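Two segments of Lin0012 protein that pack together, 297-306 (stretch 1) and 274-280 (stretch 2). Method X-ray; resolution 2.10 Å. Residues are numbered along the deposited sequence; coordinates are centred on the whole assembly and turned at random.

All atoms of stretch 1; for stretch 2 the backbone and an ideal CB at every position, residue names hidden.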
ATOM      1  N   LEU A 297      15.200  39.426 -15.268  1.00 26.61           N
ATOM      2  CA  LEU A 297      14.409  40.362 -14.487  1.00 25.68           C
ATOM      3  C   LEU A 297      15.269  41.570 -14.131  1.00 26.84           C
ATOM      4  O   LEU A 297      14.774  42.693 -14.052  1.00 26.41           O
ATOM      5  CB  LEU A 297      13.866  39.682 -13.226  1.00 22.78           C
ATOM      6  CG  LEU A 297      12.643  38.799 -13.499  1.00 20.08           C
ATOM      7  CD1 LEU A 297      12.305  37.942 -12.284  1.00 16.57           C
ATOM      8  CD2 LEU A 297      11.474  39.692 -13.878  1.00 19.59           C
ATOM      9  N   LYS A 298      16.563  41.341 -13.933  1.00 26.59           N
ATOM     10  CA  LYS A 298      17.477  42.431 -13.614  1.00 28.17           C
ATOM     11  C   LYS A 298      17.518  43.398 -14.793  1.00 28.52           C
ATOM     12  O   LYS A 298      17.383  44.612 -14.623  1.00 28.80           O
ATOM     13  CB  LYS A 298      18.889  41.899 -13.350  1.00 29.82           C
ATOM     14  CG  LYS A 298      19.915  43.002 -13.068  1.00 32.21           C
ATOM     15  CD  LYS A 298      21.311  42.432 -12.874  1.00 34.14           C
ATOM     16  CE  LYS A 298      22.264  43.480 -12.305  1.00 36.77           C
ATOM     17  NZ  LYS A 298      22.376  44.694 -13.165  1.00 36.58           N
ATOM     18  N   GLU A 299      17.707  42.853 -15.992  1.00 27.13           N
ATOM     19  CA  GLU A 299      17.752  43.679 -17.193  1.00 27.16           C
ATOM     20  C   GLU A 299      16.423  44.388 -17.391  1.00 25.76           C
ATOM     21  O   GLU A 299      16.377  45.533 -17.825  1.00 25.08           O
ATOM     22  CB  GLU A 299      18.062  42.822 -18.423  1.00 30.97           C
ATOM     23  CG  GLU A 299      19.439  42.200 -18.404  1.00 36.09           C
ATOM     24  CD  GLU A 299      20.521  43.234 -18.167  1.00 40.73           C
ATOM     25  OE1 GLU A 299      20.554  44.237 -18.914  1.00 43.74           O
ATOM     26  OE2 GLU A 299      21.334  43.046 -17.236  1.00 42.80           O
ATOM     27  N   LEU A 300      15.335  43.699 -17.070  1.00 25.33           N
ATOM     28  CA  LEU A 300      14.016  44.285 -17.218  1.00 24.33           C
ATOM     29  C   LEU A 300      13.873  45.519 -16.322  1.00 24.62           C
ATOM     30  O   LEU A 300      13.473  46.590 -16.784  1.00 25.94           O
ATOM     31  CB  LEU A 300      12.950  43.234 -16.885  1.00 23.66           C
ATOM     32  CG  LEU A 300      11.475  43.634 -16.966  1.00 24.55           C
ATOM     33  CD1 LEU A 300      10.622  42.390 -17.184  1.00 23.70           C
ATOM     34  CD2 LEU A 300      11.064  44.358 -15.692  1.00 19.96           C
ATOM     35  N   ALA A 301      14.220  45.373 -15.048  1.00 25.57           N
ATOM     36  CA  ALA A 301      14.113  46.476 -14.099  1.00 27.01           C
ATOM     37  C   ALA A 301      15.148  47.568 -14.361  1.00 27.37           C
ATOM     38  O   ALA A 301      14.843  48.753 -14.244  1.00 27.06           O
ATOM     39  CB  ALA A 301      14.245  45.958 -12.668  1.00 25.50           C
ATOM     40  N   ASP A 302      16.369  47.178 -14.708  1.00 28.29           N
ATOM     41  CA  ASP A 302      17.398  48.175 -14.984  1.00 30.78           C
ATOM     42  C   ASP A 302      16.983  49.091 -16.121  1.00 31.69           C
ATOM     43  O   ASP A 302      17.104  50.312 -16.023  1.00 32.72           O
ATOM     44  CB  ASP A 302      18.728  47.510 -15.328  1.00 31.82           C
ATOM     45  CG  ASP A 302      19.420  46.951 -14.109  1.00 33.07           C
ATOM     46  OD1 ASP A 302      19.085  47.395 -12.991  1.00 33.94           O
ATOM     47  OD2 ASP A 302      20.303  46.083 -14.265  1.00 35.92           O
ATOM     48  N   SER A 303      16.485  48.503 -17.203  1.00 32.31           N
ATOM     49  CA  SER A 303      16.058  49.296 -18.344  1.00 32.23           C
ATOM     50  C   SER A 303      14.906  50.221 -17.954  1.00 32.40           C
ATOM     51  O   SER A 303      14.801  51.343 -18.456  1.00 30.42           O
ATOM     52  CB  SER A 303      15.655  48.376 -19.500  1.00 33.99           C
ATOM     53  OG  SER A 303      14.798  47.340 -19.054  1.00 41.87           O
ATOM     54  N   ALA A 304      14.043  49.755 -17.055  1.00 31.92           N
ATOM     55  CA  ALA A 304      12.920  50.568 -16.602  1.00 30.71           C
ATOM     56  C   ALA A 304      13.471  51.777 -15.852  1.00 31.95           C
ATOM     57  O   ALA A 304      12.977  52.892 -15.993  1.00 31.48           O
ATOM     58  CB  ALA A 304      12.015  49.754 -15.687  1.00 31.17           C
ATOM     59  N   GLU A 305      14.506  51.545 -15.054  1.00 32.90           N
ATOM     60  CA  GLU A 305      15.123  52.612 -14.286  1.00 35.04           C
ATOM     61  C   GLU A 305      15.936  53.566 -15.164  1.00 36.35           C
ATOM     62  O   GLU A 305      15.845  54.783 -15.010  1.00 36.43           O
ATOM     63  CB  GLU A 305      15.998  52.011 -13.184  1.00 34.66           C
ATOM     64  CG  GLU A 305      15.186  51.389 -12.051  1.00 36.35           C
ATOM     65  CD  GLU A 305      16.056  50.821 -10.951  1.00 37.50           C
ATOM     66  OE1 GLU A 305      17.138  51.392 -10.705  1.00 40.25           O
ATOM     67  OE2 GLU A 305      15.658  49.818 -10.321  1.00 36.29           O
ATOM     68  N   ASN A 306      16.717  53.018 -16.092  1.00 38.10           N
ATOM     69  CA  ASN A 306      17.523  53.848 -16.979  1.00 39.45           C
ATOM     70  C   ASN A 306      16.648  54.744 -17.843  1.00 40.73           C
ATOM     71  O   ASN A 306      17.076  55.815 -18.275  1.00 40.16           O
ATOM     72  CB  ASN A 306      18.393  52.981 -17.891  1.00 39.52           C
ATOM     73  CG  ASN A 306      19.369  52.127 -17.119  1.00 41.17           C
ATOM     74  OD1 ASN A 306      19.899  52.546 -16.089  1.00 41.70           O
ATOM     75  ND2 ASN A 306      19.626  50.924 -17.618  1.00 41.60           N
ATOM     76  N   UNK A 274       9.253  51.872  -5.580  1.00 26.50           N
ATOM     77  CA  UNK A 274       9.450  50.661  -6.365  1.00 25.08           C
ATOM     78  C   UNK A 274      10.937  50.284  -6.369  1.00 26.66           C
ATOM     79  O   UNK A 274      11.294  49.114  -6.190  1.00 24.19           O
ATOM     80  CB  UNK A 274       8.935  50.854  -7.793  1.00 25.08           C
ATOM     81  N   UNK A 275      11.804  51.278  -6.551  1.00 27.24           N
ATOM     82  CA  UNK A 275      13.240  51.023  -6.567  1.00 28.46           C
ATOM     83  C   UNK A 275      13.664  50.411  -5.243  1.00 28.75           C
ATOM     84  O   UNK A 275      14.437  49.451  -5.210  1.00 28.46           O
ATOM     85  CB  UNK A 275      14.022  52.309  -6.840  1.00 28.46           C
ATOM     86  N   UNK A 276      13.152  50.965  -4.147  1.00 29.29           N
ATOM     87  CA  UNK A 276      13.485  50.454  -2.823  1.00 29.16           C
ATOM     88  C   UNK A 276      12.938  49.044  -2.621  1.00 28.45           C
ATOM     89  O   UNK A 276      13.629  48.177  -2.076  1.00 28.67           O
ATOM     90  CB  UNK A 276      12.941  51.389  -1.741  1.00 29.16           C
ATOM     91  N   UNK A 277      11.698  48.811  -3.049  1.00 27.72           N
ATOM     92  CA  UNK A 277      11.112  47.481  -2.898  1.00 26.78           C
ATOM     93  C   UNK A 277      11.990  46.503  -3.669  1.00 25.05           C
ATOM     94  O   UNK A 277      12.326  45.432  -3.174  1.00 26.08           O
ATOM     95  CB  UNK A 277       9.665  47.442  -3.395  1.00 26.78           C
ATOM     96  N   UNK A 278      12.361  46.884  -4.886  1.00 28.28           N
ATOM     97  CA  UNK A 278      13.211  46.037  -5.711  1.00 29.76           C
ATOM     98  C   UNK A 278      14.483  45.686  -4.957  1.00 30.23           C
ATOM     99  O   UNK A 278      14.920  44.540  -4.960  1.00 31.14           O
ATOM    100  CB  UNK A 278      13.545  46.727  -7.035  1.00 29.76           C
ATOM    101  N   UNK A 279      15.067  46.686  -4.307  1.00 32.31           N
ATOM    102  CA  UNK A 279      16.306  46.505  -3.566  1.00 33.61           C
ATOM    103  C   UNK A 279      16.216  45.501  -2.428  1.00 33.22           C
ATOM    104  O   UNK A 279      17.051  44.599  -2.332  1.00 33.25           O
ATOM    105  CB  UNK A 279      16.761  47.854  -3.006  1.00 33.61           C
ATOM    106  N   UNK A 280      15.212  45.640  -1.566  1.00 31.65           N
ATOM    107  CA  UNK A 280      15.084  44.717  -0.442  1.00 30.79           C
ATOM    108  C   UNK A 280      14.795  43.292  -0.904  1.00 30.52           C
ATOM    109  O   UNK A 280      15.144  42.333  -0.222  1.00 28.49           O
ATOM    110  CB  UNK A 280      13.977  45.190   0.503  1.00 30.79           C
TER

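Both stretches are helical and run nearly antiparallel, at 156°, with their axes 12.0 Å apart at closest approach. That spacing favours long side chains on at least one side of the contact. Stretch 1 offers two acids, Asp302 and Glu305, and the small methyl of Ala301 between longer neighbours.

Position 274 points its CA-to-CB bond toward stretch 1, but nothing of that stretch lies within 5.5 Å of the ideal CB. The visible atoms set little limit here, and many helix-compatible side chains would do. The residue is Ile274. Its chi1 is m, its end leads away, and it makes no contact.

Position 275 points sideways. The CA of 275 and Glu305 CA are 8.1 Å apart, and the ideal CB of 275 is 4.6 Å from Glu305 OE2. The carboxylate favours a positive or polar side chain, though a long neutral one could also lie along Glu305. An acid would fit less well. The residue is Lys275. Its side chain does not form a salt bridge with Glu305. It runs past, with Lys275 NZ 3.9 Å from Glu305 CG, and turns to water 1. Lys275 NZ donates to the O of this water at 2.9 Å, and the water O donates to Glu305 O at 2.6 Å. The lysine thus reaches the backbone of stretch 1 through water.

Positions 276 and 277 are out of reach of stretch 1. Helical backbone angles are the main visible constraint, and many residues would suit. They are Glu276 and Asn277, and neither touches stretch 1.

Position 278 faces stretch 1 squarely. The CA of 278 and Ala301 CA are 8.4 Å apart, and the ideal CB of 278 is 5.0 Å from Glu305 OE2. The small Ala301 leaves room for a long side chain, and the carboxylates of Asp302 and Glu305 call for a donor, preferably charged. Lysine could serve one or both acids; arginine has more donors to share. The residue is Arg278, extended with chi1, chi2 and chi3 all t. Its side chain sits as a knob among Lys298, Ala301, Asp302 and Glu305. Ala301 CB lies over one face of the guanidinium, 3.3 Å from Arg278 CZ, while the acids lie near the plane at its edge. Arg278 NH1 donates to Glu305 OE2 at 2.6 Å and to Asp302 OD1 at 2.9 Å. Arg278 NH2 donates to the same Asp302 OD1 at 2.8 Å. These bonds belong to salt bridges with both acids. Lys298 NZ holds the other oxygen, Asp302 OD2, at 2.7 Å.

Position 279 points sideways, and its ideal CB has no near neighbour in stretch 1. A short side chain would not reach; a long basic one could bend to Glu305. The residue is Arg279, with chi1 and chi2 both m. Arg279 NH2 donates to Glu305 OE1 at 3.1 Å in a salt bridge. Glu305 therefore bridges two arginines.

Position 280 is out of reach, and stretch 1 sets no preference. The residue is Ile280, without contact.

Stretch 2 (274-280) IKENRRI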
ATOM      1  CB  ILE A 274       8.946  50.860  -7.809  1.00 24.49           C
ATOM      2  CG1 ILE A 274       7.421  51.027  -7.807  1.00 22.81           C
ATOM      3  CG2 ILE A 274       9.346  49.681  -8.678  1.00 23.53           C
ATOM      4  CD1 ILE A 274       6.660  49.822  -7.263  1.00 26.60           C
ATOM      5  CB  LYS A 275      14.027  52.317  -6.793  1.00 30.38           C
ATOM      6  CG  LYS A 275      13.721  53.047  -8.087  1.00 32.56           C
ATOM      7  CD  LYS A 275      14.706  54.204  -8.271  1.00 36.55           C
ATOM      8  CE  LYS A 275      14.168  55.262  -9.216  1.00 37.94           C
ATOM      9  NZ  LYS A 275      13.846  54.694 -10.544  1.00 40.95           N
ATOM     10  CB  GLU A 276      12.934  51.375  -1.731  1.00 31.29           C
ATOM     11  CG  GLU A 276      13.497  52.789  -1.753  1.00 34.52           C
ATOM     12  CD  GLU A 276      13.088  53.581  -0.527  1.00 38.32           C
ATOM     13  OE1 GLU A 276      13.472  53.175   0.586  1.00 39.73           O
ATOM     14  OE2 GLU A 276      12.381  54.601  -0.670  1.00 39.92           O
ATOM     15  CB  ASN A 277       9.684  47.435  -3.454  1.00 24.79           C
ATOM     16  CG  ASN A 277       8.872  46.276  -2.888  1.00 23.41           C
ATOM     17  OD1 ASN A 277       9.428  45.300  -2.381  1.00 26.35           O
ATOM     18  ND2 ASN A 277       7.551  46.375  -2.979  1.00 24.71           N
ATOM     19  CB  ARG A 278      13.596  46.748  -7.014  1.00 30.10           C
ATOM     20  CG  ARG A 278      14.586  45.944  -7.858  1.00 29.08           C
ATOM     21  CD  ARG A 278      15.140  46.724  -9.038  1.00 27.73           C
ATOM     22  NE  ARG A 278      16.077  45.900  -9.798  1.00 28.18           N
ATOM     23  CZ  ARG A 278      16.904  46.353 -10.736  1.00 28.47           C
ATOM     24  NH1 ARG A 278      16.926  47.640 -11.052  1.00 26.41           N
ATOM     25  NH2 ARG A 278      17.724  45.513 -11.357  1.00 28.41           N
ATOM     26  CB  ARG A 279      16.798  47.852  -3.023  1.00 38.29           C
ATOM     27  CG  ARG A 279      17.047  48.915  -4.099  1.00 42.76           C
ATOM     28  CD  ARG A 279      17.983  48.405  -5.186  1.00 46.35           C
ATOM     29  NE  ARG A 279      18.417  49.455  -6.109  1.00 49.75           N
ATOM     30  CZ  ARG A 279      17.630  50.084  -6.979  1.00 50.66           C
ATOM     31  NH1 ARG A 279      16.340  49.782  -7.066  1.00 49.88           N
ATOM     32  NH2 ARG A 279      18.141  51.011  -7.778  1.00 51.76           N
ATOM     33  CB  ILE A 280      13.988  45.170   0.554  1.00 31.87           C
ATOM     34  CG1 ILE A 280      12.602  45.056  -0.081  1.00 31.22           C
ATOM     35  CG2 ILE A 280      14.247  46.613   0.980  1.00 31.69           C
ATOM     36  CD1 ILE A 280      11.480  45.386   0.879  1.00 31.42           C
TER
HETATM   37  O   HOH W   1      14.964  55.945 -12.884  1.00 35.26           O
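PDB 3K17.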